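Local coordinates for acyl-CoA dehydrogenase (Slackia heliotrinireducens, PDB 4RM7), which belongs to the acyl-CoA dehydrogenase family, built from an N-terminal helical domain, a middle beta domain and a C-terminal helical domain, at residues I77-C87 against A251-E262; L94-F103 against L241-T249. All coordinates share one frame; numbering follows the deposited sequence.

Both contacts set the N-terminal helical domain against one element of the C-terminal domain, the long helix 234-270. Contact 2 uses its earlier half and contact 1 the turns that follow, and their centres lie 20 Å apart. On the N-terminal side, helix 70-84 serves contact 1 and the next helix, 90-103, serves contact 2, so the order along the chain is 77-87, 94-103, 241-249, 251-262. The two sites meet where CD1 of I77 packs on CD1 of F248 at 3.6 Å. The beta domain lies in sequence between the paired segments, and helix 234-270 returns the chain to the N-terminal helices, joining the two helical domains through buried packing.

Contact 1 of 2, residues I77-C87 against A251-E262; sequences IEELSRISGAC and AAALGEAQAAME
I77 lays its CG2 methyl over the first turn of 251-262, 4.1 Å from CB of both A251 and A252. One residue on, the extended chain of E78 runs past L254, its OE2 3.3 Å from the leucine CD2, and the same carboxylate is paired with R299 of helix 282-311. S81 turns inward over A252 and returns its OG to I77 O, which its own backbone N also grips, from the other face of the carbonyl plane. Here the backbones come very close: axes 6.9 Å apart, crossing at -34°, with G255 facing E78, S81 and R82. Without a side chain at G255, its CA meets E78 O at 3.4 Å and its O meets R82 CA at 3.3 Å, two of the three CA-H...O contacts of a glycine-mediated helix crossing between the N- and C-terminal helical domains. R82, bent at chi3 (71°), lies beside Q258 and ends in a salt-bridge network. NE and NH2 take both oxygens of E79 side-on, in the guanidinium plane, while NH1 reaches the syn lone pair of E262 OE2 at 2.9 Å, bent to 142° at the hydrogen. A water donates to R82 O and to E262 OE1. G85, the first residue past the helix, has positive phi, and beyond it E256 lies against A86 and C87, its OE1 hydrogen-bonded to Y362.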
loop_
_atom_site.group_PDB
_atom_site.type_symbol
_atom_site.label_atom_id
_atom_site.label_comp_id
_atom_site.label_asym_id
_atom_site.label_seq_id
_atom_site.Cartn_x
_atom_site.Cartn_y
_atom_site.Cartn_z
ATOM N N ILE A 77 -0.704 -5.016 29.875
ATOM C CA ILE A 77 -0.251 -3.862 29.093
ATOM C C ILE A 77 -1.213 -3.451 27.987
ATOM O O ILE A 77 -1.469 -2.261 27.806
ATOM C CB ILE A 77 1.116 -4.130 28.492
ATOM C CG1 ILE A 77 2.127 -4.293 29.621
ATOM C CG2 ILE A 77 1.532 -2.987 27.541
ATOM C CD1 ILE A 77 3.311 -5.102 29.233
ATOM N N GLU A 78 -1.773 -4.419 27.265
ATOM C CA GLU A 78 -2.737 -4.084 26.213
ATOM C C GLU A 78 -3.972 -3.388 26.809
ATOM O O GLU A 78 -4.459 -2.408 26.258
ATOM C CB GLU A 78 -3.154 -5.330 25.422
ATOM C CG GLU A 78 -4.400 -5.141 24.571
ATOM C CD GLU A 78 -4.969 -6.448 23.987
ATOM O OE1 GLU A 78 -4.804 -7.515 24.609
ATOM O OE2 GLU A 78 -5.598 -6.408 22.900
ATOM N N GLU A 79 -4.455 -3.867 27.951
ATOM C CA GLU A 79 -5.657 -3.292 28.532
ATOM C C GLU A 79 -5.445 -1.887 29.097
ATOM O O GLU A 79 -6.314 -1.026 28.950
ATOM C CB GLU A 79 -6.222 -4.207 29.623
ATOM C CG GLU A 79 -7.554 -3.729 30.253
ATOM C CD GLU A 79 -8.733 -3.536 29.256
ATOM O OE1 GLU A 79 -8.591 -3.723 28.020
ATOM O OE2 GLU A 79 -9.833 -3.191 29.730
ATOM N N LEU A 80 -4.301 -1.642 29.733
ATOM C CA LEU A 80 -4.048 -0.327 30.309
ATOM C C LEU A 80 -3.836 0.690 29.190
ATOM O O LEU A 80 -4.260 1.836 29.297
ATOM C CB LEU A 80 -2.835 -0.366 31.249
ATOM C CG LEU A 80 -3.125 -1.186 32.504
ATOM C CD1 LEU A 80 -1.931 -1.236 33.391
ATOM C CD2 LEU A 80 -4.334 -0.622 33.250
ATOM N N SER A 81 -3.192 0.256 28.112
ATOM C CA SER A 81 -2.958 1.116 26.956
ATOM C C SER A 81 -4.261 1.408 26.253
ATOM O O SER A 81 -4.426 2.479 25.666
ATOM C CB SER A 81 -1.983 0.471 25.967
ATOM O OG SER A 81 -0.775 0.111 26.608
ATOM N N ARG A 82 -5.186 0.449 26.313
ATOM C CA ARG A 82 -6.487 0.610 25.677
ATOM C C ARG A 82 -7.329 1.632 26.424
ATOM O O ARG A 82 -7.869 2.555 25.826
ATOM C CB ARG A 82 -7.242 -0.715 25.613
ATOM C CG ARG A 82 -8.594 -0.625 24.898
ATOM C CD ARG A 82 -9.410 -1.903 25.108
ATOM N NE ARG A 82 -9.893 -2.007 26.471
ATOM C CZ ARG A 82 -10.894 -1.270 26.946
ATOM N NH1 ARG A 82 -11.503 -0.386 26.157
ATOM N NH2 ARG A 82 -11.277 -1.400 28.207
ATOM N N ILE A 83 -7.445 1.443 27.736
ATOM C CA ILE A 83 -8.216 2.347 28.573
ATOM C C ILE A 83 -7.610 3.746 28.567
ATOM O O ILE A 83 -8.333 4.725 28.473
ATOM C CB ILE A 83 -8.307 1.831 30.026
ATOM C CG1 ILE A 83 -9.115 0.536 30.092
ATOM C CG2 ILE A 83 -8.928 2.881 30.945
ATOM C CD1 ILE A 83 -8.861 -0.236 31.359
ATOM N N SER A 84 -6.288 3.847 28.639
ATOM C CA SER A 84 -5.658 5.164 28.748
ATOM C C SER A 84 -5.507 5.885 27.419
ATOM O O SER A 84 -5.497 7.101 27.385
ATOM C CB SER A 84 -4.283 5.051 29.387
ATOM O OG SER A 84 -3.395 4.463 28.480
ATOM N N GLY A 85 -5.361 5.138 26.329
ATOM C CA GLY A 85 -5.060 5.737 25.039
ATOM C C GLY A 85 -3.676 6.366 25.074
ATOM O O GLY A 85 -3.383 7.342 24.380
ATOM N N ALA A 86 -2.807 5.810 25.905
ATOM C CA ALA A 86 -1.533 6.460 26.135
ATOM C C ALA A 86 -0.421 5.451 26.288
ATOM O O ALA A 86 -0.664 4.263 26.501
ATOM C CB ALA A 86 -1.611 7.365 27.373
ATOM N N CYS A 87 0.805 5.944 26.157
ATOM C CA CYS A 87 1.991 5.169 26.455
ATOM C C CYS A 87 2.283 5.263 27.939
ATOM O O CYS A 87 2.591 6.335 28.434
ATOM C CB CYS A 87 3.180 5.678 25.647
ATOM S SG CYS A 87 4.594 4.571 25.734
ATOM N N ALA A 251 2.348 -5.019 22.426
ATOM C CA ALA A 251 1.128 -5.041 23.219
ATOM C C ALA A 251 0.623 -3.610 23.505
ATOM O O ALA A 251 -0.584 -3.350 23.478
ATOM C CB ALA A 251 1.358 -5.806 24.519
ATOM N N ALA A 252 1.544 -2.684 23.767
ATOM C CA ALA A 252 1.164 -1.293 23.967
ATOM C C ALA A 252 0.603 -0.703 22.683
ATOM O O ALA A 252 -0.382 0.034 22.715
ATOM C CB ALA A 252 2.364 -0.448 24.471
ATOM N N ALA A 253 1.229 -1.022 21.553
ATOM C CA ALA A 253 0.777 -0.482 20.276
ATOM C C ALA A 253 -0.645 -0.968 19.962
ATOM O O ALA A 253 -1.509 -0.204 19.511
ATOM C CB ALA A 253 1.727 -0.874 19.191
ATOM N N LEU A 254 -0.878 -2.245 20.231
ATOM C CA LEU A 254 -2.163 -2.872 19.991
ATOM C C LEU A 254 -3.248 -2.211 20.849
ATOM O O LEU A 254 -4.339 -1.871 20.382
ATOM C CB LEU A 254 -2.060 -4.356 20.299
ATOM C CG LEU A 254 -3.350 -5.160 20.382
ATOM C CD1 LEU A 254 -4.091 -5.132 19.040
ATOM C CD2 LEU A 254 -3.032 -6.587 20.839
ATOM N N GLY A 255 -2.930 -2.036 22.116
ATOM C CA GLY A 255 -3.845 -1.422 23.042
ATOM C C GLY A 255 -4.211 -0.021 22.609
ATOM O O GLY A 255 -5.390 0.327 22.573
ATOM N N GLU A 256 -3.214 0.796 22.289
ATOM C CA GLU A 256 -3.502 2.175 21.927
ATOM C C GLU A 256 -4.307 2.209 20.627
ATOM O O GLU A 256 -5.272 2.967 20.508
ATOM C CB GLU A 256 -2.221 2.987 21.787
ATOM C CG GLU A 256 -1.448 3.140 23.070
ATOM C CD GLU A 256 -0.462 4.296 23.004
ATOM O OE1 GLU A 256 0.765 4.055 23.054
ATOM O OE2 GLU A 256 -0.915 5.453 22.911
ATOM N N ALA A 257 -3.896 1.388 19.659
ATOM C CA ALA A 257 -4.599 1.280 18.391
ATOM C C ALA A 257 -6.058 0.904 18.634
ATOM O O ALA A 257 -6.980 1.433 18.011
ATOM C CB ALA A 257 -3.909 0.234 17.474
ATOM N N GLN A 258 -6.263 -0.004 19.572
ATOM C CA GLN A 258 -7.606 -0.447 19.884
ATOM C C GLN A 258 -8.447 0.720 20.432
ATOM O O GLN A 258 -9.657 0.787 20.188
ATOM C CB GLN A 258 -7.549 -1.609 20.878
ATOM C CG GLN A 258 -8.898 -2.147 21.262
ATOM C CD GLN A 258 -9.618 -2.755 20.082
ATOM O OE1 GLN A 258 -9.207 -3.788 19.579
ATOM N NE2 GLN A 258 -10.702 -2.117 19.635
ATOM N N ALA A 259 -7.801 1.636 21.164
ATOM C CA ALA A 259 -8.488 2.784 21.759
ATOM C C ALA A 259 -8.934 3.757 20.671
ATOM O O ALA A 259 -10.041 4.297 20.718
ATOM C CB ALA A 259 -7.592 3.484 22.760
ATOM N N ALA A 260 -8.061 3.954 19.688
ATOM C CA ALA A 260 -8.368 4.763 18.522
ATOM C C ALA A 260 -9.548 4.197 17.726
ATOM O O ALA A 260 -10.388 4.941 17.220
ATOM C CB ALA A 260 -7.147 4.872 17.627
HETATM N N MSE A 261 -9.593 2.878 17.610
HETATM C CA MSE A 261 -10.675 2.235 16.887
HETATM C C MSE A 261 -12.014 2.453 17.607
HETATM O O MSE A 261 -13.006 2.824 16.977
HETATM C CB MSE A 261 -10.396 0.743 16.707
HETATM C CG MSE A 261 -11.578 -0.021 16.152
HETATM SE SE MSE A 261 -11.932 0.440 14.288
HETATM C CE MSE A 261 -12.886 -1.189 13.843
ATOM N N GLU A 262 -12.036 2.240 18.921
ATOM C CA GLU A 262 -13.228 2.554 19.712
ATOM C C GLU A 262 -13.744 3.983 19.504
ATOM O O GLU A 262 -14.959 4.186 19.357
ATOM C CB GLU A 262 -12.965 2.320 21.181
ATOM C CG GLU A 262 -12.714 0.873 21.492
ATOM C CD GLU A 262 -12.178 0.666 22.896
ATOM O OE1 GLU A 262 -12.068 1.667 23.641
ATOM O OE2 GLU A 262 -11.872 -0.496 23.260
HETATM O O HOH W 1 -10.647 3.405 25.445
#

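Contact 2 of 2, residues L94-F103 against L241-T249; sequences LLQLQILEAF and LLEYGRVFT
L241 pushes its branched end into helix 94-103 as a knob among Q98, I99, A102 and F103. Its CD1 is pressed to the CB of A102 at 3.5 Å and also meets CE2 of F103, whose side chain runs past it in the opposite direction. The other methyl, CD2, lies against CG and the amide of Q98, and CB faces CG1 of I99. The two helices run nearly antiparallel here, at 168°, with axes 9.8 Å apart. I99 carries the packing on to L242, methyl to methyl.

Beyond L241, the extended Q98 chain reaches Y244. Its NE2 sits over the centre of the tyrosine ring, 3.4 Å from CE2, with the amide plane turned 56° from the ring; the ring also meets that of Y309. In L95, CG stands opposite the backbone N (chi1 177°), which carries CD1 to L241 O at 3.3 Å and to the backbone N of G245, while CD2 lies on G245 CA. F248 closes this end: its ring has L95 N at the edge, and CB of L94 lies 3.9 Å from CE2. The ring packs as well on L70 and Q73 of helix 70-84.

This antiparallel pair thus joins most of helix 90-103, from the N-terminal domain, to the long helix 234-270 of the C-terminal domain. No hydrogen bond spans it. The two helices are held together by leucine, isoleucine, alanine and phenylalanine groups, with L241 as the knob, and by one amide over an aromatic face, so the fit depends on complementary shape rather than on paired polar groups.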
loop_
_atom_site.group_PDB
_atom_site.type_symbol
_atom_site.label_atom_id
_atom_site.label_comp_id
_atom_site.label_asym_id
_atom_site.label_seq_id
_atom_site.Cartn_x
_atom_site.Cartn_y
_atom_site.Cartn_z
ATOM N N LEU A 94 8.579 -3.218 33.881
ATOM C CA LEU A 94 8.600 -4.679 33.880
ATOM C C LEU A 94 9.872 -5.199 33.232
ATOM O O LEU A 94 10.463 -6.153 33.707
ATOM C CB LEU A 94 7.381 -5.267 33.163
ATOM C CG LEU A 94 6.023 -4.984 33.812
ATOM C CD1 LEU A 94 4.931 -5.800 33.148
ATOM C CD2 LEU A 94 6.069 -5.235 35.305
ATOM N N LEU A 95 10.302 -4.557 32.156
ATOM C CA LEU A 95 11.477 -5.024 31.448
ATOM C C LEU A 95 12.744 -4.724 32.251
ATOM O O LEU A 95 13.677 -5.530 32.299
ATOM C CB LEU A 95 11.554 -4.382 30.066
ATOM C CG LEU A 95 12.802 -4.750 29.263
ATOM C CD1 LEU A 95 12.746 -6.208 28.817
ATOM C CD2 LEU A 95 12.986 -3.825 28.081
ATOM N N GLN A 96 12.764 -3.555 32.882
ATOM C CA GLN A 96 13.927 -3.100 33.633
ATOM C C GLN A 96 14.129 -3.968 34.850
ATOM O O GLN A 96 15.255 -4.210 35.275
ATOM C CB GLN A 96 13.770 -1.645 34.062
ATOM C CG GLN A 96 14.148 -0.646 32.997
ATOM C CD GLN A 96 14.255 0.755 33.559
ATOM O OE1 GLN A 96 14.759 1.671 32.898
ATOM N NE2 GLN A 96 13.773 0.932 34.793
ATOM N N LEU A 97 13.016 -4.425 35.401
ATOM C CA LEU A 97 13.019 -5.306 36.546
ATOM C C LEU A 97 13.618 -6.634 36.157
ATOM O O LEU A 97 14.498 -7.168 36.830
ATOM C CB LEU A 97 11.602 -5.511 37.065
ATOM C CG LEU A 97 11.564 -6.238 38.405
ATOM C CD1 LEU A 97 12.483 -5.532 39.397
ATOM C CD2 LEU A 97 10.145 -6.331 38.938
ATOM N N GLN A 98 13.124 -7.156 35.049
ATOM C CA GLN A 98 13.551 -8.447 34.542
ATOM C C GLN A 98 15.040 -8.452 34.215
ATOM O O GLN A 98 15.769 -9.359 34.620
ATOM C CB GLN A 98 12.732 -8.806 33.316
ATOM C CG GLN A 98 12.876 -10.234 32.886
ATOM C CD GLN A 98 11.798 -10.632 31.912
ATOM O OE1 GLN A 98 10.742 -9.994 31.843
ATOM N NE2 GLN A 98 12.061 -11.677 31.133
ATOM N N ILE A 99 15.480 -7.421 33.493
ATOM C CA ILE A 99 16.882 -7.249 33.130
ATOM C C ILE A 99 17.797 -7.121 34.350
ATOM O O ILE A 99 18.883 -7.708 34.386
ATOM C CB ILE A 99 17.056 -6.023 32.234
ATOM C CG1 ILE A 99 16.549 -6.329 30.834
ATOM C CG2 ILE A 99 18.502 -5.600 32.155
ATOM C CD1 ILE A 99 16.572 -5.125 29.935
ATOM N N LEU A 100 17.364 -6.368 35.351
ATOM C CA LEU A 100 18.136 -6.277 36.587
ATOM C C LEU A 100 18.307 -7.644 37.248
ATOM O O LEU A 100 19.417 -8.001 37.640
ATOM C CB LEU A 100 17.489 -5.315 37.585
ATOM C CG LEU A 100 18.334 -5.236 38.857
ATOM C CD1 LEU A 100 19.662 -4.643 38.511
ATOM C CD2 LEU A 100 17.670 -4.453 39.970
ATOM N N GLU A 101 17.214 -8.399 37.375
ATOM C CA GLU A 101 17.265 -9.717 38.011
ATOM C C GLU A 101 18.230 -10.645 37.294
ATOM O O GLU A 101 19.007 -11.358 37.929
ATOM C CB GLU A 101 15.883 -10.365 38.056
ATOM C CG GLU A 101 14.943 -9.778 39.099
ATOM C CD GLU A 101 13.545 -10.400 39.071
ATOM O OE1 GLU A 101 13.184 -11.074 38.084
ATOM O OE2 GLU A 101 12.802 -10.213 40.050
ATOM N N ALA A 102 18.188 -10.614 35.969
ATOM C CA ALA A 102 19.021 -11.484 35.141
ATOM C C ALA A 102 20.512 -11.265 35.364
ATOM O O ALA A 102 21.272 -12.229 35.388
ATOM C CB ALA A 102 18.677 -11.286 33.661
ATOM N N PHE A 103 20.938 -10.017 35.544
ATOM C CA PHE A 103 22.378 -9.725 35.533
ATOM C C PHE A 103 22.997 -9.462 36.901
ATOM O O PHE A 103 24.223 -9.345 37.022
ATOM C CB PHE A 103 22.661 -8.533 34.624
ATOM C CG PHE A 103 22.626 -8.874 33.175
ATOM C CD1 PHE A 103 23.761 -9.352 32.537
ATOM C CD2 PHE A 103 21.463 -8.737 32.449
ATOM C CE1 PHE A 103 23.738 -9.676 31.196
ATOM C CE2 PHE A 103 21.433 -9.065 31.108
ATOM C CZ PHE A 103 22.573 -9.533 30.484
ATOM N N LEU A 241 16.704 -10.768 26.457
ATOM C CA LEU A 241 15.821 -9.980 27.304
ATOM C C LEU A 241 15.120 -8.854 26.535
ATOM O O LEU A 241 13.943 -8.572 26.773
ATOM C CB LEU A 241 16.597 -9.420 28.479
ATOM C CG LEU A 241 16.845 -10.546 29.473
ATOM C CD1 LEU A 241 17.988 -10.195 30.386
ATOM C CD2 LEU A 241 15.582 -10.811 30.265
ATOM N N LEU A 242 15.832 -8.239 25.596
ATOM C CA LEU A 242 15.267 -7.157 24.810
ATOM C C LEU A 242 14.141 -7.640 23.880
ATOM O O LEU A 242 13.305 -6.852 23.460
ATOM C CB LEU A 242 16.360 -6.468 24.000
ATOM C CG LEU A 242 17.481 -5.886 24.854
ATOM C CD1 LEU A 242 18.536 -5.245 23.983
ATOM C CD2 LEU A 242 16.908 -4.885 25.830
ATOM N N GLU A 243 14.098 -8.930 23.564
ATOM C CA GLU A 243 12.956 -9.430 22.814
ATOM C C GLU A 243 11.650 -9.306 23.617
ATOM O O GLU A 243 10.615 -8.940 23.065
ATOM C CB GLU A 243 13.198 -10.864 22.378
ATOM C CG GLU A 243 14.298 -10.954 21.321
ATOM C CD GLU A 243 14.476 -12.353 20.763
ATOM O OE1 GLU A 243 13.470 -12.951 20.324
ATOM O OE2 GLU A 243 15.627 -12.850 20.754
ATOM N N TYR A 244 11.690 -9.581 24.914
ATOM C CA TYR A 244 10.533 -9.300 25.753
ATOM C C TYR A 244 10.095 -7.852 25.570
ATOM O O TYR A 244 8.906 -7.556 25.500
ATOM C CB TYR A 244 10.840 -9.562 27.227
ATOM C CG TYR A 244 11.096 -11.007 27.552
ATOM C CD1 TYR A 244 10.051 -11.890 27.706
ATOM C CD2 TYR A 244 12.388 -11.488 27.696
ATOM C CE1 TYR A 244 10.281 -13.221 27.994
ATOM C CE2 TYR A 244 12.634 -12.821 27.989
ATOM C CZ TYR A 244 11.575 -13.682 28.143
ATOM O OH TYR A 244 11.798 -15.006 28.442
ATOM N N GLY A 245 11.059 -6.946 25.480
ATOM C CA GLY A 245 10.737 -5.538 25.317
ATOM C C GLY A 245 9.946 -5.283 24.044
ATOM O O GLY A 245 9.103 -4.396 23.995
ATOM N N ARG A 246 10.210 -6.073 23.005
ATOM C CA ARG A 246 9.469 -5.957 21.765
ATOM C C ARG A 246 8.034 -6.444 21.938
ATOM O O ARG A 246 7.108 -5.841 21.398
ATOM C CB ARG A 246 10.154 -6.735 20.651
ATOM C CG ARG A 246 11.494 -6.181 20.314
ATOM C CD ARG A 246 12.071 -6.774 19.090
ATOM N NE ARG A 246 13.448 -6.317 18.952
ATOM C CZ ARG A 246 14.495 -7.119 18.855
ATOM N NH1 ARG A 246 14.331 -8.433 18.852
ATOM N NH2 ARG A 246 15.703 -6.602 18.749
ATOM N N VAL A 247 7.842 -7.517 22.701
ATOM C CA VAL A 247 6.489 -8.002 22.935
ATOM C C VAL A 247 5.678 -6.944 23.698
ATOM O O VAL A 247 4.558 -6.606 23.311
ATOM C CB VAL A 247 6.479 -9.337 23.686
ATOM C CG1 VAL A 247 5.056 -9.847 23.801
ATOM C CG2 VAL A 247 7.353 -10.368 22.938
ATOM N N PHE A 248 6.274 -6.402 24.751
ATOM C CA PHE A 248 5.678 -5.326 25.524
ATOM C C PHE A 248 5.289 -4.143 24.662
ATOM O O PHE A 248 4.181 -3.625 24.776
ATOM C CB PHE A 248 6.641 -4.862 26.611
ATOM C CG PHE A 248 6.844 -5.864 27.691
ATOM C CD1 PHE A 248 5.997 -6.963 27.795
ATOM C CD2 PHE A 248 7.883 -5.721 28.606
ATOM C CE1 PHE A 248 6.183 -7.891 28.793
ATOM C CE2 PHE A 248 8.079 -6.652 29.615
ATOM C CZ PHE A 248 7.236 -7.743 29.709
ATOM N N THR A 249 6.202 -3.721 23.801
ATOM C CA THR A 249 5.964 -2.558 22.964
ATOM C C THR A 249 4.833 -2.810 21.976
ATOM O O THR A 249 3.992 -1.942 21.722
ATOM C CB THR A 249 7.236 -2.164 22.222
ATOM O OG1 THR A 249 8.135 -1.583 23.160
ATOM C CG2 THR A 249 6.947 -1.146 21.157
#